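Local coordinates for Serine/threonine/tyrosine-interacting protein (Homo sapiens, PDB 2R0B) that is a catalytically inactive phosphatase that acts as a nuclear anchor for the kinases ERK1 and ERK2 and keeps FBXW7 from assembling into its ubiquitin ligase complex, at residues 16-21 with 47-52; 43-48 with 101-106; 58-63 with 80-85; 122-127 with 132-137. All blocks are in the same frame, centred on the assembly; numbering follows the deposited sequence.

Contact 1: residues 16-21 with 47-52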
loop_
_atom_site.group_PDB
_atom_site.type_symbol
_atom_site.label_atom_id
_atom_site.label_comp_id
_atom_site.label_asym_id
_atom_site.label_seq_id
_atom_site.Cartn_x
_atom_site.Cartn_y
_atom_site.Cartn_z
ATOM N N GLY A 16 -3.565 -0.344 5.589
ATOM C CA GLY A 16 -4.899 -0.447 6.191
ATOM C C GLY A 16 -5.953 -0.871 5.185
ATOM O O GLY A 16 -5.668 -0.942 4.003
ATOM N N PRO A 17 -7.175 -1.152 5.666
ATOM C CA PRO A 17 -8.349 -1.381 4.842
ATOM C C PRO A 17 -8.919 -0.012 4.423
ATOM O O PRO A 17 -8.450 1.036 4.879
ATOM C CB PRO A 17 -9.314 -2.086 5.806
ATOM C CG PRO A 17 -9.001 -1.415 7.148
ATOM C CD PRO A 17 -7.497 -1.197 7.112
ATOM N N TYR A 18 -9.960 0.005 3.607
ATOM C CA TYR A 18 -10.493 1.284 3.199
ATOM C C TYR A 18 -11.029 2.111 4.393
ATOM O O TYR A 18 -11.040 3.358 4.353
ATOM C CB TYR A 18 -11.555 1.094 2.108
ATOM C CG TYR A 18 -12.901 0.723 2.687
ATOM C CD1 TYR A 18 -13.265 -0.610 2.851
ATOM C CD2 TYR A 18 -13.786 1.714 3.108
ATOM C CE1 TYR A 18 -14.512 -0.968 3.402
ATOM C CE2 TYR A 18 -15.019 1.368 3.667
ATOM C CZ TYR A 18 -15.368 0.049 3.817
ATOM O OH TYR A 18 -16.589 -0.255 4.375
ATOM N N SER A 19 -11.482 1.415 5.442
ATOM C CA SER A 19 -12.114 2.094 6.578
ATOM C C SER A 19 -11.155 3.063 7.264
ATOM O O SER A 19 -11.596 3.984 7.945
ATOM C CB SER A 19 -12.724 1.082 7.570
ATOM O OG SER A 19 -11.825 0.711 8.600
ATOM N N SER A 20 -9.854 2.883 7.057
ATOM C CA SER A 20 -8.882 3.782 7.705
ATOM C C SER A 20 -8.797 5.191 7.119
ATOM O O SER A 20 -8.188 6.078 7.721
ATOM C CB SER A 20 -7.496 3.134 7.788
ATOM O OG SER A 20 -6.956 2.864 6.525
ATOM N N ALA A 21 -9.400 5.409 5.953
ATOM C CA ALA A 21 -9.315 6.699 5.301
ATOM C C ALA A 21 -10.704 7.311 5.036
ATOM O O ALA A 21 -10.853 8.182 4.183
ATOM C CB ALA A 21 -8.479 6.587 4.016
ATOM N N ASN A 47 -17.561 3.488 -5.502
ATOM C CA ASN A 47 -18.646 4.049 -4.668
ATOM C C ASN A 47 -18.312 4.128 -3.177
ATOM O O ASN A 47 -18.807 5.014 -2.476
ATOM C CB ASN A 47 -19.993 3.310 -4.862
ATOM C CG ASN A 47 -19.897 1.779 -4.679
ATOM O OD1 ASN A 47 -18.862 1.154 -4.958
ATOM N ND2 ASN A 47 -21.007 1.166 -4.247
ATOM N N PHE A 48 -17.505 3.196 -2.672
ATOM C CA PHE A 48 -17.176 3.222 -1.251
ATOM C C PHE A 48 -15.680 3.345 -0.952
ATOM O O PHE A 48 -15.309 3.591 0.192
ATOM C CB PHE A 48 -17.804 2.045 -0.487
ATOM C CG PHE A 48 -17.229 0.693 -0.835
ATOM C CD1 PHE A 48 -16.348 0.066 0.014
ATOM C CD2 PHE A 48 -17.633 0.019 -1.976
ATOM C CE1 PHE A 48 -15.847 -1.190 -0.248
ATOM C CE2 PHE A 48 -17.128 -1.257 -2.272
ATOM C CZ PHE A 48 -16.220 -1.869 -1.407
ATOM N N ILE A 49 -14.837 3.182 -1.975
ATOM C CA ILE A 49 -13.394 3.332 -1.812
ATOM C C ILE A 49 -12.909 4.459 -2.733
ATOM O O ILE A 49 -12.811 4.296 -3.957
ATOM C CB ILE A 49 -12.597 2.056 -2.099
ATOM C CG1 ILE A 49 -13.114 0.866 -1.306
ATOM C CG2 ILE A 49 -11.106 2.259 -1.729
ATOM C CD1 ILE A 49 -12.448 -0.423 -1.705
ATOM N N LYS A 50 -12.594 5.589 -2.124
ATOM C CA LYS A 50 -12.308 6.808 -2.866
ATOM C C LYS A 50 -11.591 7.837 -1.987
ATOM O O LYS A 50 -11.588 7.714 -0.761
ATOM C CB LYS A 50 -13.627 7.395 -3.383
ATOM C CG LYS A 50 -14.423 8.122 -2.309
ATOM C CD LYS A 50 -15.732 8.655 -2.853
ATOM C CE LYS A 50 -16.881 7.721 -2.574
ATOM N NZ LYS A 50 -17.410 7.870 -1.167
ATOM N N PRO A 51 -10.959 8.844 -2.601
ATOM C CA PRO A 51 -10.375 9.916 -1.775
ATOM C C PRO A 51 -11.456 10.687 -1.030
ATOM O O PRO A 51 -12.437 11.143 -1.647
ATOM C CB PRO A 51 -9.691 10.809 -2.809
ATOM C CG PRO A 51 -9.429 9.927 -3.941
ATOM C CD PRO A 51 -10.627 9.036 -4.025
ATOM N N ASN A 52 -11.314 10.787 0.290
ATOM C CA ASN A 52 -12.307 11.500 1.096
ATOM C C ASN A 52 -11.923 12.886 1.567
ATOM O O ASN A 52 -12.759 13.609 2.138
ATOM C CB ASN A 52 -12.754 10.649 2.288
ATOM C CG ASN A 52 -13.459 9.387 1.860
ATOM O OD1 ASN A 52 -14.490 9.435 1.170
ATOM N ND2 ASN A 52 -12.933 8.253 2.283
HETATM O O HOH W 1 -9.557 9.102 1.832
#

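Contact 2: residues 43-48 with 101-106. With SO4 (sulfate ion), chain B.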
loop_
_atom_site.group_PDB
_atom_site.type_symbol
_atom_site.label_atom_id
_atom_site.label_comp_id
_atom_site.label_asym_id
_atom_site.label_seq_id
_atom_site.Cartn_x
_atom_site.Cartn_y
_atom_site.Cartn_z
ATOM N N ASN A 43 -12.732 -0.136 -10.294
ATOM C CA ASN A 43 -13.693 0.906 -10.588
ATOM C C ASN A 43 -15.068 0.614 -9.964
ATOM O O ASN A 43 -15.736 1.531 -9.481
ATOM C CB ASN A 43 -13.793 1.147 -12.092
ATOM C CG ASN A 43 -12.523 1.744 -12.665
ATOM O OD1 ASN A 43 -11.844 2.554 -12.016
ATOM N ND2 ASN A 43 -12.183 1.335 -13.899
ATOM N N ILE A 44 -15.448 -0.668 -9.922
ATOM C CA ILE A 44 -16.729 -1.070 -9.326
ATOM C C ILE A 44 -16.799 -0.852 -7.810
ATOM O O ILE A 44 -17.902 -0.766 -7.268
ATOM C CB ILE A 44 -17.160 -2.545 -9.629
ATOM C CG1 ILE A 44 -16.114 -3.546 -9.141
ATOM C CG2 ILE A 44 -17.469 -2.727 -11.121
ATOM C CD1 ILE A 44 -16.594 -4.987 -9.167
ATOM N N GLU A 45 -15.633 -0.761 -7.154
ATOM C CA GLU A 45 -15.524 -0.401 -5.732
ATOM C C GLU A 45 -15.487 1.101 -5.453
ATOM O O GLU A 45 -15.450 1.510 -4.293
ATOM C CB GLU A 45 -14.273 -1.043 -5.101
ATOM C CG GLU A 45 -14.309 -2.574 -4.985
ATOM C CD GLU A 45 -12.949 -3.175 -4.593
ATOM O OE1 GLU A 45 -11.946 -2.731 -5.161
ATOM O OE2 GLU A 45 -12.889 -4.134 -3.770
ATOM N N ALA A 46 -15.454 1.928 -6.502
ATOM C CA ALA A 46 -15.239 3.370 -6.325
ATOM C C ALA A 46 -16.402 4.133 -5.642
ATOM O O ALA A 46 -16.223 5.263 -5.195
ATOM C CB ALA A 46 -14.808 4.034 -7.660
ATOM N N ASN A 47 -17.561 3.488 -5.502
ATOM C CA ASN A 47 -18.646 4.049 -4.668
ATOM C C ASN A 47 -18.312 4.128 -3.177
ATOM O O ASN A 47 -18.807 5.014 -2.476
ATOM C CB ASN A 47 -19.993 3.310 -4.862
ATOM C CG ASN A 47 -19.897 1.779 -4.679
ATOM O OD1 ASN A 47 -18.862 1.154 -4.958
ATOM N ND2 ASN A 47 -21.007 1.166 -4.247
ATOM N N PHE A 48 -17.505 3.196 -2.672
ATOM C CA PHE A 48 -17.176 3.222 -1.251
ATOM C C PHE A 48 -15.680 3.345 -0.952
ATOM O O PHE A 48 -15.309 3.591 0.192
ATOM C CB PHE A 48 -17.804 2.045 -0.487
ATOM C CG PHE A 48 -17.229 0.693 -0.835
ATOM C CD1 PHE A 48 -16.348 0.066 0.014
ATOM C CD2 PHE A 48 -17.633 0.019 -1.976
ATOM C CE1 PHE A 48 -15.847 -1.190 -0.248
ATOM C CE2 PHE A 48 -17.128 -1.257 -2.272
ATOM C CZ PHE A 48 -16.220 -1.869 -1.407
ATOM N N ILE A 101 -5.462 -6.662 2.498
ATOM C CA ILE A 101 -4.971 -8.039 2.564
ATOM C C ILE A 101 -4.071 -8.412 1.395
ATOM O O ILE A 101 -3.027 -9.036 1.585
ATOM C CB ILE A 101 -6.122 -9.039 2.690
ATOM C CG1 ILE A 101 -6.793 -8.854 4.055
ATOM C CG2 ILE A 101 -5.643 -10.489 2.472
ATOM C CD1 ILE A 101 -7.963 -9.777 4.320
ATOM N N SER A 102 -4.515 -8.080 0.187
ATOM C CA SER A 102 -3.874 -8.603 -1.012
ATOM C C SER A 102 -3.223 -7.548 -1.893
ATOM O O SER A 102 -2.006 -7.540 -2.000
ATOM C CB SER A 102 -4.847 -9.435 -1.834
ATOM O OG SER A 102 -4.162 -9.934 -2.976
ATOM N N ARG A 103 -4.009 -6.697 -2.545
ATOM C CA ARG A 103 -3.447 -5.602 -3.368
ATOM C C ARG A 103 -2.569 -4.613 -2.566
ATOM O O ARG A 103 -1.384 -4.345 -2.890
ATOM C CB ARG A 103 -4.585 -4.827 -4.057
ATOM C CG ARG A 103 -5.450 -5.688 -5.036
ATOM C CD ARG A 103 -6.746 -5.016 -5.473
ATOM N NE ARG A 103 -7.716 -4.970 -4.372
ATOM C CZ ARG A 103 -8.946 -4.470 -4.466
ATOM N NH1 ARG A 103 -9.413 -4.005 -5.633
ATOM N NH2 ARG A 103 -9.736 -4.483 -3.400
ATOM N N SER A 104 -3.161 -4.046 -1.523
ATOM C CA SER A 104 -2.472 -3.069 -0.702
ATOM C C SER A 104 -1.203 -3.661 -0.066
ATOM O O SER A 104 -0.120 -3.030 -0.117
ATOM C CB SER A 104 -3.424 -2.511 0.345
ATOM O OG SER A 104 -4.025 -3.566 1.047
ATOM N N ALA A 105 -1.324 -4.883 0.458
ATOM C CA ALA A 105 -0.172 -5.554 1.054
ATOM C C ALA A 105 0.922 -5.749 0.021
ATOM O O ALA A 105 2.093 -5.531 0.322
ATOM C CB ALA A 105 -0.558 -6.897 1.658
ATOM N N ALA A 106 0.560 -6.156 -1.202
ATOM C CA ALA A 106 1.591 -6.371 -2.222
ATOM C C ALA A 106 2.393 -5.089 -2.516
ATOM O O ALA A 106 3.619 -5.126 -2.670
ATOM C CB ALA A 106 0.989 -6.945 -3.513
HETATM S S SO4 B . -7.043 -5.587 -0.826
HETATM O O1 SO4 B . -7.090 -6.641 0.187
HETATM O O2 SO4 B . -6.764 -6.254 -2.091
HETATM O O3 SO4 B . -8.335 -4.921 -0.971
HETATM O O4 SO4 B . -6.023 -4.587 -0.516
#

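Contact 3: residues 58-63 with 80-85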
loop_
_atom_site.group_PDB
_atom_site.type_symbol
_atom_site.label_atom_id
_atom_site.label_comp_id
_atom_site.label_asym_id
_atom_site.label_seq_id
_atom_site.Cartn_x
_atom_site.Cartn_y
_atom_site.Cartn_z
ATOM N N ARG A 58 -2.354 14.407 -0.386
ATOM C CA ARG A 58 -2.022 14.035 -1.766
ATOM C C ARG A 58 -2.356 12.561 -2.000
ATOM O O ARG A 58 -1.938 11.689 -1.227
ATOM C CB ARG A 58 -0.552 14.299 -2.076
ATOM C CG ARG A 58 -0.139 15.762 -1.965
ATOM C CD ARG A 58 1.243 15.987 -2.542
ATOM N NE ARG A 58 1.631 17.400 -2.501
ATOM C CZ ARG A 58 2.801 17.866 -2.929
ATOM N NH1 ARG A 58 3.707 17.037 -3.446
ATOM N NH2 ARG A 58 3.065 19.169 -2.852
ATOM N N TYR A 59 -3.106 12.279 -3.059
ATOM C CA TYR A 59 -3.575 10.930 -3.325
ATOM C C TYR A 59 -2.892 10.327 -4.539
ATOM O O TYR A 59 -2.470 11.048 -5.448
ATOM C CB TYR A 59 -5.092 10.940 -3.565
ATOM C CG TYR A 59 -5.919 11.080 -2.317
ATOM C CD1 TYR A 59 -6.363 9.949 -1.617
ATOM C CD2 TYR A 59 -6.269 12.337 -1.828
ATOM C CE1 TYR A 59 -7.139 10.072 -0.463
ATOM C CE2 TYR A 59 -7.028 12.471 -0.681
ATOM C CZ TYR A 59 -7.467 11.337 -0.002
ATOM O OH TYR A 59 -8.260 11.478 1.113
ATOM N N LEU A 60 -2.781 8.995 -4.540
ATOM C CA LEU A 60 -2.469 8.232 -5.730
ATOM C C LEU A 60 -3.523 7.142 -5.834
ATOM O O LEU A 60 -3.573 6.241 -4.995
ATOM C CB LEU A 60 -1.057 7.634 -5.652
ATOM C CG LEU A 60 -0.613 6.786 -6.833
ATOM C CD1 LEU A 60 -0.581 7.663 -8.069
ATOM C CD2 LEU A 60 0.794 6.198 -6.635
ATOM N N VAL A 61 -4.406 7.244 -6.828
ATOM C CA VAL A 61 -5.523 6.283 -6.974
ATOM C C VAL A 61 -5.186 5.261 -8.049
ATOM O O VAL A 61 -4.878 5.625 -9.190
ATOM C CB VAL A 61 -6.858 7.002 -7.310
ATOM C CG1 VAL A 61 -7.981 5.992 -7.543
ATOM C CG2 VAL A 61 -7.238 7.984 -6.224
ATOM N N LEU A 62 -5.252 3.980 -7.682
ATOM C CA LEU A 62 -4.854 2.894 -8.579
ATOM C C LEU A 62 -6.034 1.974 -8.813
ATOM O O LEU A 62 -6.529 1.320 -7.886
ATOM C CB LEU A 62 -3.676 2.077 -8.010
ATOM C CG LEU A 62 -2.352 2.795 -7.742
ATOM C CD1 LEU A 62 -1.314 1.863 -7.100
ATOM C CD2 LEU A 62 -1.772 3.459 -8.990
ATOM N N ASP A 63 -6.476 1.945 -10.059
ATOM C CA ASP A 63 -7.562 1.064 -10.482
ATOM C C ASP A 63 -6.984 -0.342 -10.695
ATOM O O ASP A 63 -6.390 -0.652 -11.744
ATOM C CB ASP A 63 -8.199 1.654 -11.740
ATOM C CG ASP A 63 -9.153 0.704 -12.430
ATOM O OD1 ASP A 63 -9.671 -0.218 -11.768
ATOM O OD2 ASP A 63 -9.413 0.893 -13.653
ATOM N N LYS A 80 6.753 3.349 -5.598
ATOM C CA LYS A 80 8.054 3.560 -4.951
ATOM C C LYS A 80 8.438 5.055 -4.969
ATOM O O LYS A 80 8.834 5.616 -3.942
ATOM C CB LYS A 80 9.125 2.703 -5.638
ATOM C CG LYS A 80 10.614 3.053 -5.345
ATOM C CD LYS A 80 11.112 2.596 -3.988
ATOM C CE LYS A 80 12.640 2.827 -3.838
ATOM N NZ LYS A 80 13.009 3.164 -2.423
ATOM N N GLU A 81 8.287 5.689 -6.133
ATOM C CA GLU A 81 8.538 7.129 -6.301
ATOM C C GLU A 81 7.630 7.962 -5.382
ATOM O O GLU A 81 8.100 8.876 -4.699
ATOM C CB GLU A 81 8.377 7.508 -7.789
ATOM C CG GLU A 81 8.337 9.004 -8.105
ATOM C CD GLU A 81 8.134 9.275 -9.595
ATOM O OE1 GLU A 81 7.181 8.722 -10.195
ATOM O OE2 GLU A 81 8.943 10.046 -10.166
ATOM N N PHE A 82 6.355 7.591 -5.314
ATOM C CA PHE A 82 5.364 8.329 -4.540
ATOM C C PHE A 82 5.693 8.265 -3.040
ATOM O O PHE A 82 5.726 9.301 -2.343
ATOM C CB PHE A 82 3.965 7.762 -4.839
ATOM C CG PHE A 82 2.823 8.490 -4.143
ATOM C CD1 PHE A 82 2.298 9.659 -4.668
ATOM C CD2 PHE A 82 2.228 7.952 -3.014
ATOM C CE1 PHE A 82 1.250 10.320 -4.065
ATOM C CE2 PHE A 82 1.150 8.588 -2.402
ATOM C CZ PHE A 82 0.657 9.776 -2.936
ATOM N N ILE A 83 5.998 7.056 -2.579
ATOM C CA ILE A 83 6.328 6.835 -1.190
ATOM C C ILE A 83 7.652 7.494 -0.853
ATOM O O ILE A 83 7.728 8.173 0.163
ATOM C CB ILE A 83 6.368 5.350 -0.829
ATOM C CG1 ILE A 83 4.936 4.758 -0.860
ATOM C CG2 ILE A 83 6.973 5.149 0.563
ATOM C CD1 ILE A 83 4.902 3.235 -0.954
ATOM N N ASP A 84 8.667 7.338 -1.708
ATOM C CA ASP A 84 9.964 8.009 -1.455
ATOM C C ASP A 84 9.833 9.528 -1.331
ATOM O O ASP A 84 10.464 10.154 -0.479
ATOM C CB ASP A 84 11.008 7.674 -2.546
ATOM C CG ASP A 84 11.603 6.285 -2.390
ATOM O OD1 ASP A 84 11.607 5.741 -1.266
ATOM O OD2 ASP A 84 12.116 5.754 -3.396
ATOM N N GLY A 85 9.009 10.108 -2.192
ATOM C CA GLY A 85 8.804 11.528 -2.293
ATOM C C GLY A 85 8.198 12.062 -1.020
ATOM O O GLY A 85 8.645 13.076 -0.488
#

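Contact 4: residues 122-127 with 132-137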
loop_
_atom_site.group_PDB
_atom_site.type_symbol
_atom_site.label_atom_id
_atom_site.label_comp_id
_atom_site.label_asym_id
_atom_site.label_seq_id
_atom_site.Cartn_x
_atom_site.Cartn_y
_atom_site.Cartn_z
ATOM N N ASP A 122 10.902 -12.976 3.304
ATOM C CA ASP A 122 11.281 -12.230 4.506
ATOM C C ASP A 122 10.489 -10.930 4.660
ATOM O O ASP A 122 10.123 -10.537 5.776
ATOM C CB ASP A 122 12.781 -11.971 4.474
ATOM C CG ASP A 122 13.567 -13.268 4.470
ATOM O OD1 ASP A 122 13.295 -14.111 5.350
ATOM O OD2 ASP A 122 14.415 -13.461 3.567
ATOM N N ALA A 123 10.233 -10.256 3.537
ATOM C CA ALA A 123 9.381 -9.068 3.548
ATOM C C ALA A 123 7.941 -9.449 3.883
ATOM O O ALA A 123 7.294 -8.767 4.675
ATOM C CB ALA A 123 9.458 -8.337 2.183
ATOM N N PHE A 124 7.457 -10.559 3.331
ATOM C CA PHE A 124 6.104 -11.001 3.646
ATOM C C PHE A 124 5.999 -11.297 5.155
ATOM O O PHE A 124 5.098 -10.828 5.831
ATOM C CB PHE A 124 5.671 -12.201 2.804
ATOM C CG PHE A 124 4.393 -12.837 3.295
ATOM C CD1 PHE A 124 3.156 -12.337 2.886
ATOM C CD2 PHE A 124 4.430 -13.886 4.210
ATOM C CE1 PHE A 124 1.964 -12.885 3.363
ATOM C CE2 PHE A 124 3.232 -14.465 4.676
ATOM C CZ PHE A 124 2.007 -13.960 4.265
ATOM N N ALA A 125 6.962 -12.035 5.694
ATOM C CA ALA A 125 6.951 -12.348 7.132
ATOM C C ALA A 125 6.986 -11.098 8.031
ATOM O O ALA A 125 6.313 -11.027 9.068
ATOM C CB ALA A 125 8.104 -13.315 7.467
ATOM N N TYR A 126 7.769 -10.110 7.618
ATOM C CA TYR A 126 7.938 -8.875 8.366
ATOM C C TYR A 126 6.593 -8.152 8.441
ATOM O O TYR A 126 6.169 -7.666 9.499
ATOM C CB TYR A 126 9.018 -8.001 7.693
ATOM C CG TYR A 126 9.104 -6.659 8.323
ATOM C CD1 TYR A 126 10.029 -6.411 9.332
ATOM C CD2 TYR A 126 8.223 -5.629 7.955
ATOM C CE1 TYR A 126 10.097 -5.172 9.938
ATOM C CE2 TYR A 126 8.276 -4.382 8.564
ATOM C CZ TYR A 126 9.207 -4.156 9.544
ATOM O OH TYR A 126 9.251 -2.928 10.161
ATOM N N VAL A 127 5.908 -8.085 7.308
ATOM C CA VAL A 127 4.635 -7.365 7.272
ATOM C C VAL A 127 3.544 -8.140 8.003
ATOM O O VAL A 127 2.751 -7.550 8.720
ATOM C CB VAL A 127 4.209 -6.987 5.828
ATOM C CG1 VAL A 127 2.818 -6.306 5.805
ATOM C CG2 VAL A 127 5.229 -6.108 5.215
ATOM N N PHE A 132 -1.623 -9.100 10.739
ATOM C CA PHE A 132 -1.735 -10.548 10.737
ATOM C C PHE A 132 -2.466 -11.147 9.539
ATOM O O PHE A 132 -2.240 -12.299 9.189
ATOM C CB PHE A 132 -2.367 -11.023 12.054
ATOM C CG PHE A 132 -3.855 -10.793 12.142
ATOM C CD1 PHE A 132 -4.748 -11.678 11.531
ATOM C CD2 PHE A 132 -4.358 -9.727 12.881
ATOM C CE1 PHE A 132 -6.134 -11.485 11.619
ATOM C CE2 PHE A 132 -5.734 -9.528 12.986
ATOM C CZ PHE A 132 -6.624 -10.406 12.348
ATOM N N CYS A 133 -3.333 -10.354 8.914
ATOM C CA CYS A 133 -4.270 -10.886 7.954
ATOM C C CYS A 133 -3.774 -10.826 6.503
ATOM O O CYS A 133 -4.503 -11.273 5.596
ATOM C CB CYS A 133 -5.617 -10.158 8.097
ATOM S SG CYS A 133 -5.527 -8.420 7.704
ATOM N N ILE A 134 -2.546 -10.332 6.267
ATOM C CA ILE A 134 -2.098 -10.156 4.865
ATOM C C ILE A 134 -1.900 -11.453 4.087
ATOM O O ILE A 134 -1.468 -12.491 4.636
ATOM C CB ILE A 134 -0.850 -9.207 4.692
ATOM C CG1 ILE A 134 0.427 -9.859 5.218
ATOM C CG2 ILE A 134 -1.105 -7.867 5.325
ATOM C CD1 ILE A 134 1.726 -9.393 4.501
ATOM N N ASN A 135 -2.221 -11.388 2.795
ATOM C CA ASN A 135 -2.215 -12.569 1.947
ATOM C C ASN A 135 -2.283 -12.163 0.467
ATOM O O ASN A 135 -3.330 -12.278 -0.165
ATOM C CB ASN A 135 -3.365 -13.499 2.378
ATOM C CG ASN A 135 -3.377 -14.835 1.657
ATOM O OD1 ASN A 135 -2.354 -15.345 1.170
ATOM N ND2 ASN A 135 -4.559 -15.417 1.586
ATOM N N PRO A 136 -1.152 -11.678 -0.098
ATOM C CA PRO A 136 -1.211 -11.360 -1.523
ATOM C C PRO A 136 -1.541 -12.624 -2.321
ATOM O O PRO A 136 -1.054 -13.727 -1.987
ATOM C CB PRO A 136 0.215 -10.873 -1.841
ATOM C CG PRO A 136 0.798 -10.485 -0.540
ATOM C CD PRO A 136 0.193 -11.434 0.453
ATOM N N ASN A 137 -2.391 -12.507 -3.344
ATOM C CA ASN A 137 -2.673 -13.687 -4.180
ATOM C C ASN A 137 -1.396 -14.159 -4.885
ATOM O O ASN A 137 -0.410 -13.423 -4.949
ATOM C CB ASN A 137 -3.850 -13.451 -5.164
ATOM C CG ASN A 137 -3.508 -12.539 -6.318
ATOM O OD1 ASN A 137 -2.533 -12.754 -7.050
ATOM N ND2 ASN A 137 -4.343 -11.525 -6.527
#

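Contact 1: residues 16-21 with 47-52
Tyr-18 meets Ile-49 and Phe-48 with different parts of its side chain, and the two meetings differ in how deeply they lie. The inner one is the more closely packed: Tyr-18 CB rests on Ile-49 CG1 at 3.8 Å, and Ile-49, a buried branched residue, packs against CB and CG of the tyrosine. Farther out, the Phe-48 ring turns its edge to the tyrosine in a T-shaped stack, with the planes at 82° and the centroids 5.2 Å apart. Phe-48 CD1 stands over the middle of the tyrosine face. The first torsion of Tyr-18 (chi1 82°) sets CG between the backbone N and the carbonyl carbon, which swings the ring across to present that face. This is the solvent side, for Phe-48 is exposed and Tyr-18 partly so; a tyrosine suits such a border because its ring can pack while its hydroxyl tolerates water. Replacing Tyr-18 with alanine would probably leave the Phe-48 edge without a face to rest on and that ring freer to turn.

At the far end the segments are joined by polar groups. Asn-52 ND2 donates to Ala-21 O over 2.8 Å in a nearly straight bond (166°), arriving from above the carbonyl plane. A water donates to the same oxygen and accepts from Asn-52 N, bridging the two loops.

Both loops lie at one end of the central sheet: Ile-49 also packs on Cys-39 and Arg-41 of strand 36-41, and Ala-21 on Leu-94 and His-96 of strand 93-96.

Contact 2: residues 43-48 with 101-106
The phosphate-binding P-loop of this dual-specificity phosphatase domain, one piece of the longer protein, supplies Arg-103, which reaches across to Glu-45 in the loop after strand 36-41. In active relatives the P-loop carries the HCX5R signature; here a glycine follows His-96 where the nucleophilic cysteine would be, yet the cradle still holds a tetrahedral anion, a sulfate probably taken from the crystallisation liquor. The backbone N atoms of residues 101 to 104 all point into it, as does the Ser-104 hydroxyl, and Asn-98 N and Ala-99 N complete the ring of donors.

Arginine suits its place because its planar head can serve two anions at once. A bend at chi3 (-72°) curls the chain so that NE donates to sulfate O2 at 2.8 Å, almost straight at 169°, and NH2 donates to sulfate O3. NH2 also turns to Glu-45, and together with NH1 it grips the carboxylate end-on: NH1 to OE1 at 2.9 Å and NH2 to OE2 at 3.2 Å. Glutamate has the length to reach this buried head. Its oxygens have further donors, OE1 in Gln-42 N and OE2 in Asn-98 ND2, while Ile-64 O accepts from Arg-103 NH1; this second shell would probably keep the arginine turned toward the anion. The carboxylate and guanidinium planes are 35° apart, and Glu-45 OE2 takes the NH2 proton on its syn lone pair.

Contact 3: residues 58-63 with 80-85
Phe-82 of helix 76-88 lays its ring against Leu-60 of strand 58-63, and its atoms can be followed outward one by one. Phe-82 CB lies 4.0 Å from Leu-60 CD2, and CG is scarcely nearer to the same methyl. Because CG stands opposite the backbone N (chi1 -177°), the ring is carried away from the helix and over the strand. There Leu-60 CB sits 3.8 Å above the ring centre, only 9° off the normal, a CH-pi contact over the face. Farther along, CE1 lies 4.0 Å from Tyr-59 O. The tip, CZ, reaches the strand backbone and meets Arg-58 O, 3.6 Å away near the ring plane, where the slightly positive ring hydrogens face a carbonyl oxygen.

The two side chains run alongside each other in opposing senses, ring against leucine. Leucine fits because its CB covers the ring centre while CD2 lies against CG and CB of the phenylalanine. His-36 joins from the adjacent strand in an edge-to-face pair with Phe-82. A serine in place of the phenylalanine would probably uncover Leu-60 CB and open a gap between strand and helix.

Strand and helix run nearly antiparallel, their axes 164° apart and 10.5 Å at closest approach. Helix 76-88 belongs to a beta-alpha-beta crossover from strand 58-63 to the parallel strand 93-96, a regular element of the layered alpha/beta phosphatase fold.

Contact 4: residues 122-127 with 132-137
The Phe-124 ring receives Pro-136 CD at its edge, near its plane, with Asn-135 CA on the same rim, while Ile-134 CD1 comes in obliquely. These groups join helix 120-130 to the loop leading into helix 138-152, the connection between two consecutive helices in the helical layer of the dual-specificity phosphatase fold. The loop doubles back beside the helix it has just left, and apolar side chains hold the loop against the helix.

Ile-134 does most of the work. Its CG1 occupies the position between backbone N and carbonyl carbon (chi1 71°), which sends CD1 into the notch between two helix residues one turn apart. CD1 touches Val-127 CG1 at 3.5 Å and Phe-124 CD1 at 3.6 Å. A slender, branched isoleucine fits this notch well, its other sides lying on Ala-105 and Ile-109 of helix 103-116 and on Leu-15 of the sheet. Val-127 is equally suited, because its compact fork meets Ile-134 at about a right angle and still packs on Ile-9 and Ile-112. Proline suits the spot because its rigid, apolar ring sets Pro-136 CD against the edge, 3.7 Å from Phe-124 CE1.

Polar needs are met just beyond. Asn-135 is hydrogen-bonded through its backbone to Ile-101 of the P-loop, and Asn-137 is the N-cap of helix 138-152, its ND2 turned to Asp-66 while its OD1 accepts from Phe-140 N.

Overall arrangement
Contact 2 occupies the anion site, and the others are disposed round it. Contact 1, its centre about 9 Å away, shares the 43-52 loop: the residues after Glu-45 run on into the packing against Tyr-18. Contact 3, about 15 Å from contact 2 between centres, is nested in the loop that contact 2 closes, and Asn-43 ND2 approaches Asp-63 OD2 at 2.8 Å. Contact 4, centred about 17 Å from contact 2, lies on the other side of the chain's centre from contact 3. It still joins the P-loop: Asn-135 N lies 2.8 Å from Ile-101 O, and Ser-102 OG 3.1 Å from Asn-137 N, both probable hydrogen bonds. Tyr-59 of contact 3 bonds Phe-53 N, in the FBXW7-interacting motif.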